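Local coordinates for protein PelA (Pseudomonas aeruginosa, PDB 5TCB) that probably hydrolyses glycosidic bonds through this GH114-family domain, one part of a longer protein that is probably also a deacetylase, at residues Leu37-Leu48 against Tyr60-Tyr71. Numbering follows the deposited sequence.
Sequences LAELSQFDWVVL and YLKEQGSTPFAY
CE1 and CZ of Phe69 lie over one face of the Trp45 indole, CZ 3.4 Å from Trp45 CE3, with the ring planes at 40°. CG2 of Thr67 lies over the same face. The two segments belong to a beta-alpha-beta unit of the (beta/alpha)8 (TIM) barrel of this glycoside hydrolase domain. The edge of the Phe69 ring meets Val46 O. Beside the helices, Leu37 O lies at the edge of the Tyr60 ring, while Gln64 CG lies over one face of that ring, toward the rim. Strands 45-48 and 67-71 run parallel, with Trp45, Val47, Thr67 and Phe69 on one face. Phe172 meets Trp45 edge-to-face. Five backbone bonds join the strands; Phe69 N to Val46 O is short, 2.7 Å, and nearly straight at 168°. Toward the helices, Leu48 CD1 meets Leu61 CD1 tip to tip at 3.7 Å. Ser41 CB packs on Gln64 CB. Water 1 links Gln42 NE2 to Gln64 O and OE1. Gly65, with positive phi, follows the last helical turn and forms a Schellman motif. Just beyond it, chi1 of -169° swings the Ser66 hydroxyl away from its own N, to where OG donates to Phe43 O at 2.8 Å.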
loop_
_atom_site.group_PDB
_atom_site.type_symbol
_atom_site.label_atom_id
_atom_site.label_comp_id
_atom_site.label_asym_id
_atom_site.label_seq_id
_atom_site.Cartn_x
_atom_site.Cartn_y
_atom_site.Cartn_z
ATOM N N LEU A 37 0.321 2.562 -19.845
ATOM C CA LEU A 37 -0.411 1.315 -19.665
ATOM C C LEU A 37 0.256 0.144 -20.374
ATOM O O LEU A 37 0.304 -0.964 -19.829
ATOM C CB LEU A 37 -1.851 1.465 -20.162
ATOM C CG LEU A 37 -2.713 2.464 -19.384
ATOM C CD1 LEU A 37 -4.034 2.698 -20.095
ATOM C CD2 LEU A 37 -2.939 1.992 -17.947
ATOM N N ALA A 38 0.732 0.343 -21.595
ATOM C CA ALA A 38 1.373 -0.756 -22.312
ATOM C C ALA A 38 2.556 -1.297 -21.508
ATOM O O ALA A 38 2.724 -2.516 -21.347
ATOM C CB ALA A 38 1.820 -0.281 -23.697
ATOM N N GLU A 39 3.395 -0.396 -21.002
ATOM C CA GLU A 39 4.556 -0.798 -20.213
ATOM C C GLU A 39 4.156 -1.415 -18.871
ATOM O O GLU A 39 4.706 -2.446 -18.468
ATOM C CB GLU A 39 5.478 0.409 -20.025
ATOM C CG GLU A 39 6.167 0.848 -21.319
ATOM C CD GLU A 39 5.361 1.827 -22.164
ATOM O OE1 GLU A 39 4.212 2.172 -21.816
ATOM O OE2 GLU A 39 5.899 2.262 -23.208
ATOM N N LEU A 40 3.181 -0.829 -18.184
ATOM C CA LEU A 40 2.750 -1.379 -16.911
ATOM C C LEU A 40 2.121 -2.752 -17.067
ATOM O O LEU A 40 2.202 -3.577 -16.147
ATOM C CB LEU A 40 1.788 -0.401 -16.243
ATOM C CG LEU A 40 2.442 0.867 -15.686
ATOM C CD1 LEU A 40 1.390 1.864 -15.297
ATOM C CD2 LEU A 40 3.291 0.517 -14.472
ATOM N N SER A 41 1.506 -3.020 -18.218
ATOM C CA SER A 41 0.806 -4.284 -18.438
ATOM C C SER A 41 1.720 -5.485 -18.437
ATOM O O SER A 41 1.221 -6.612 -18.340
ATOM C CB SER A 41 0.059 -4.260 -19.769
ATOM O OG SER A 41 0.926 -4.502 -20.881
ATOM N N GLN A 42 3.029 -5.287 -18.532
ATOM C CA GLN A 42 3.964 -6.401 -18.520
ATOM C C GLN A 42 4.375 -6.826 -17.120
ATOM O O GLN A 42 5.094 -7.814 -16.977
ATOM C CB GLN A 42 5.194 -6.050 -19.362
ATOM C CG GLN A 42 4.801 -5.760 -20.792
ATOM C CD GLN A 42 4.033 -6.918 -21.425
ATOM O OE1 GLN A 42 4.597 -7.981 -21.679
ATOM N NE2 GLN A 42 2.744 -6.737 -21.643
ATOM N N PHE A 43 3.900 -6.132 -16.089
ATOM C CA PHE A 43 4.071 -6.547 -14.698
ATOM C C PHE A 43 2.876 -7.407 -14.302
ATOM O O PHE A 43 1.769 -7.223 -14.800
ATOM C CB PHE A 43 4.181 -5.329 -13.758
ATOM C CG PHE A 43 5.422 -4.498 -13.961
ATOM C CD1 PHE A 43 5.463 -3.521 -14.952
ATOM C CD2 PHE A 43 6.518 -4.651 -13.132
ATOM C CE1 PHE A 43 6.585 -2.732 -15.118
ATOM C CE2 PHE A 43 7.654 -3.867 -13.300
ATOM C CZ PHE A 43 7.670 -2.898 -14.310
ATOM N N ASP A 44 3.119 -8.378 -13.411
ATOM C CA ASP A 44 2.072 -9.320 -13.009
ATOM C C ASP A 44 0.980 -8.610 -12.207
ATOM O O ASP A 44 -0.215 -8.722 -12.508
ATOM C CB ASP A 44 2.726 -10.456 -12.227
ATOM C CG ASP A 44 1.795 -11.620 -11.935
ATOM O OD1 ASP A 44 0.771 -11.790 -12.635
ATOM O OD2 ASP A 44 2.131 -12.433 -11.052
ATOM N N TRP A 45 1.371 -7.890 -11.164
ATOM C CA TRP A 45 0.472 -7.043 -10.387
ATOM C C TRP A 45 0.866 -5.589 -10.592
ATOM O O TRP A 45 2.071 -5.259 -10.599
ATOM C CB TRP A 45 0.548 -7.369 -8.885
ATOM C CG TRP A 45 -0.064 -8.646 -8.426
ATOM C CD1 TRP A 45 -0.475 -9.706 -9.174
ATOM C CD2 TRP A 45 -0.333 -8.998 -7.059
ATOM N NE1 TRP A 45 -0.978 -10.694 -8.361
ATOM C CE2 TRP A 45 -0.914 -10.262 -7.053
ATOM C CE3 TRP A 45 -0.162 -8.324 -5.840
ATOM C CZ2 TRP A 45 -1.306 -10.900 -5.870
ATOM C CZ3 TRP A 45 -0.547 -8.946 -4.684
ATOM C CH2 TRP A 45 -1.125 -10.208 -4.699
ATOM N N VAL A 46 -0.135 -4.736 -10.780
ATOM C CA VAL A 46 0.080 -3.299 -10.931
ATOM C C VAL A 46 -0.848 -2.574 -9.965
ATOM O O VAL A 46 -2.063 -2.778 -10.004
ATOM C CB VAL A 46 -0.151 -2.821 -12.371
ATOM C CG1 VAL A 46 0.172 -1.350 -12.484
ATOM C CG2 VAL A 46 0.723 -3.590 -13.326
ATOM N N VAL A 47 -0.272 -1.727 -9.116
ATOM C CA VAL A 47 -1.020 -0.898 -8.180
ATOM C C VAL A 47 -1.059 0.527 -8.705
ATOM O O VAL A 47 -0.019 1.116 -9.014
ATOM C CB VAL A 47 -0.380 -0.944 -6.790
ATOM C CG1 VAL A 47 -1.208 -0.083 -5.817
ATOM C CG2 VAL A 47 -0.247 -2.376 -6.272
ATOM N N LEU A 48 -2.260 1.083 -8.808
ATOM C CA LEU A 48 -2.502 2.361 -9.453
ATOM C C LEU A 48 -3.319 3.278 -8.558
ATOM O O LEU A 48 -4.133 2.824 -7.745
ATOM C CB LEU A 48 -3.277 2.184 -10.753
ATOM C CG LEU A 48 -2.590 1.222 -11.710
ATOM C CD1 LEU A 48 -3.583 0.252 -12.280
ATOM C CD2 LEU A 48 -1.882 2.004 -12.765
ATOM N N TYR A 60 -8.096 -3.036 -20.132
ATOM C CA TYR A 60 -6.927 -3.288 -20.971
ATOM C C TYR A 60 -5.827 -4.001 -20.189
ATOM O O TYR A 60 -5.240 -4.971 -20.669
ATOM C CB TYR A 60 -6.395 -1.971 -21.549
ATOM C CG TYR A 60 -5.036 -2.119 -22.191
ATOM C CD1 TYR A 60 -3.866 -1.851 -21.480
ATOM C CD2 TYR A 60 -4.941 -2.534 -23.505
ATOM C CE1 TYR A 60 -2.636 -1.997 -22.061
ATOM C CE2 TYR A 60 -3.701 -2.685 -24.098
ATOM C CZ TYR A 60 -2.555 -2.407 -23.360
ATOM O OH TYR A 60 -1.298 -2.547 -23.934
ATOM N N LEU A 61 -5.522 -3.540 -18.968
ATOM C CA LEU A 61 -4.476 -4.206 -18.200
ATOM C C LEU A 61 -4.825 -5.678 -17.972
ATOM O O LEU A 61 -3.959 -6.556 -18.084
ATOM C CB LEU A 61 -4.253 -3.483 -16.869
ATOM C CG LEU A 61 -3.646 -2.082 -16.985
ATOM C CD1 LEU A 61 -3.704 -1.366 -15.595
ATOM C CD2 LEU A 61 -2.180 -2.154 -17.466
ATOM N N LYS A 62 -6.097 -5.974 -17.666
ATOM C CA LYS A 62 -6.491 -7.366 -17.454
ATOM C C LYS A 62 -6.398 -8.171 -18.747
ATOM O O LYS A 62 -5.940 -9.323 -18.731
ATOM C CB LYS A 62 -7.903 -7.427 -16.853
ATOM C CG LYS A 62 -7.944 -6.929 -15.388
ATOM C CD LYS A 62 -9.291 -7.147 -14.684
ATOM C CE LYS A 62 -10.425 -6.340 -15.286
ATOM N NZ LYS A 62 -11.715 -6.625 -14.581
ATOM N N GLU A 63 -6.816 -7.580 -19.876
ATOM C CA GLU A 63 -6.719 -8.254 -21.172
ATOM C C GLU A 63 -5.291 -8.657 -21.478
ATOM O O GLU A 63 -5.049 -9.703 -22.094
ATOM C CB GLU A 63 -7.235 -7.343 -22.287
ATOM C CG GLU A 63 -8.719 -7.087 -22.260
ATOM C CD GLU A 63 -9.132 -5.980 -23.212
ATOM O OE1 GLU A 63 -8.249 -5.367 -23.851
ATOM O OE2 GLU A 63 -10.342 -5.704 -23.307
ATOM N N GLN A 64 -4.341 -7.818 -21.095
ATOM C CA GLN A 64 -2.928 -8.083 -21.314
ATOM C C GLN A 64 -2.355 -9.112 -20.359
ATOM O O GLN A 64 -1.195 -9.508 -20.532
ATOM C CB GLN A 64 -2.121 -6.789 -21.202
ATOM C CG GLN A 64 -2.366 -5.793 -22.304
ATOM C CD GLN A 64 -1.940 -6.313 -23.663
ATOM O OE1 GLN A 64 -0.859 -6.875 -23.799
ATOM N NE2 GLN A 64 -2.791 -6.151 -24.655
ATOM N N GLY A 65 -3.104 -9.524 -19.327
ATOM C CA GLY A 65 -2.630 -10.511 -18.384
ATOM C C GLY A 65 -2.213 -9.970 -17.036
ATOM O O GLY A 65 -1.707 -10.746 -16.208
ATOM N N SER A 66 -2.356 -8.668 -16.809
ATOM C CA SER A 66 -1.967 -8.057 -15.549
ATOM C C SER A 66 -3.140 -8.051 -14.571
ATOM O O SER A 66 -4.301 -8.231 -14.943
ATOM C CB SER A 66 -1.449 -6.639 -15.821
ATOM O OG SER A 66 -0.836 -6.096 -14.673
ATOM N N THR A 67 -2.803 -7.925 -13.297
ATOM C CA THR A 67 -3.784 -7.887 -12.217
ATOM C C THR A 67 -3.764 -6.491 -11.613
ATOM O O THR A 67 -2.795 -6.139 -10.923
ATOM C CB THR A 67 -3.467 -8.951 -11.157
ATOM O OG1 THR A 67 -3.513 -10.252 -11.744
ATOM C CG2 THR A 67 -4.477 -8.973 -10.040
ATOM N N PRO A 68 -4.760 -5.655 -11.887
ATOM C CA PRO A 68 -4.711 -4.268 -11.422
ATOM C C PRO A 68 -5.350 -4.083 -10.060
ATOM O O PRO A 68 -6.445 -4.576 -9.788
ATOM C CB PRO A 68 -5.481 -3.521 -12.512
ATOM C CG PRO A 68 -6.519 -4.492 -12.951
ATOM C CD PRO A 68 -5.823 -5.854 -12.889
ATOM N N PHE A 69 -4.626 -3.356 -9.220
ATOM C CA PHE A 69 -5.037 -2.999 -7.858
ATOM C C PHE A 69 -5.213 -1.492 -7.760
ATOM O O PHE A 69 -4.412 -0.732 -8.310
ATOM C CB PHE A 69 -3.980 -3.401 -6.822
ATOM C CG PHE A 69 -3.812 -4.877 -6.642
ATOM C CD1 PHE A 69 -3.172 -5.626 -7.600
ATOM C CD2 PHE A 69 -4.289 -5.523 -5.499
ATOM C CE1 PHE A 69 -3.015 -7.005 -7.427
ATOM C CE2 PHE A 69 -4.130 -6.847 -5.309
ATOM C CZ PHE A 69 -3.497 -7.616 -6.279
ATOM N N ALA A 70 -6.237 -1.056 -7.023
ATOM C CA ALA A 70 -6.448 0.359 -6.746
ATOM C C ALA A 70 -5.929 0.715 -5.350
ATOM O O ALA A 70 -6.186 -0.008 -4.371
ATOM C CB ALA A 70 -7.927 0.719 -6.851
ATOM N N TYR A 71 -5.187 1.822 -5.287
ATOM C CA TYR A 71 -4.744 2.391 -4.016
ATOM C C TYR A 71 -5.922 2.771 -3.139
ATOM O O TYR A 71 -6.857 3.444 -3.574
ATOM C CB TYR A 71 -3.862 3.600 -4.291
ATOM C CG TYR A 71 -3.339 4.265 -3.048
ATOM C CD1 TYR A 71 -4.036 5.308 -2.470
ATOM C CD2 TYR A 71 -2.178 3.842 -2.460
ATOM C CE1 TYR A 71 -3.573 5.921 -1.312
ATOM C CE2 TYR A 71 -1.701 4.466 -1.296
ATOM C CZ TYR A 71 -2.416 5.491 -0.750
ATOM O OH TYR A 71 -1.997 6.124 0.412
HETATM O O HOH W 1 0.583 -8.675 -22.677
HETATM O O HOH W 2 -1.736 -11.240 -13.582
#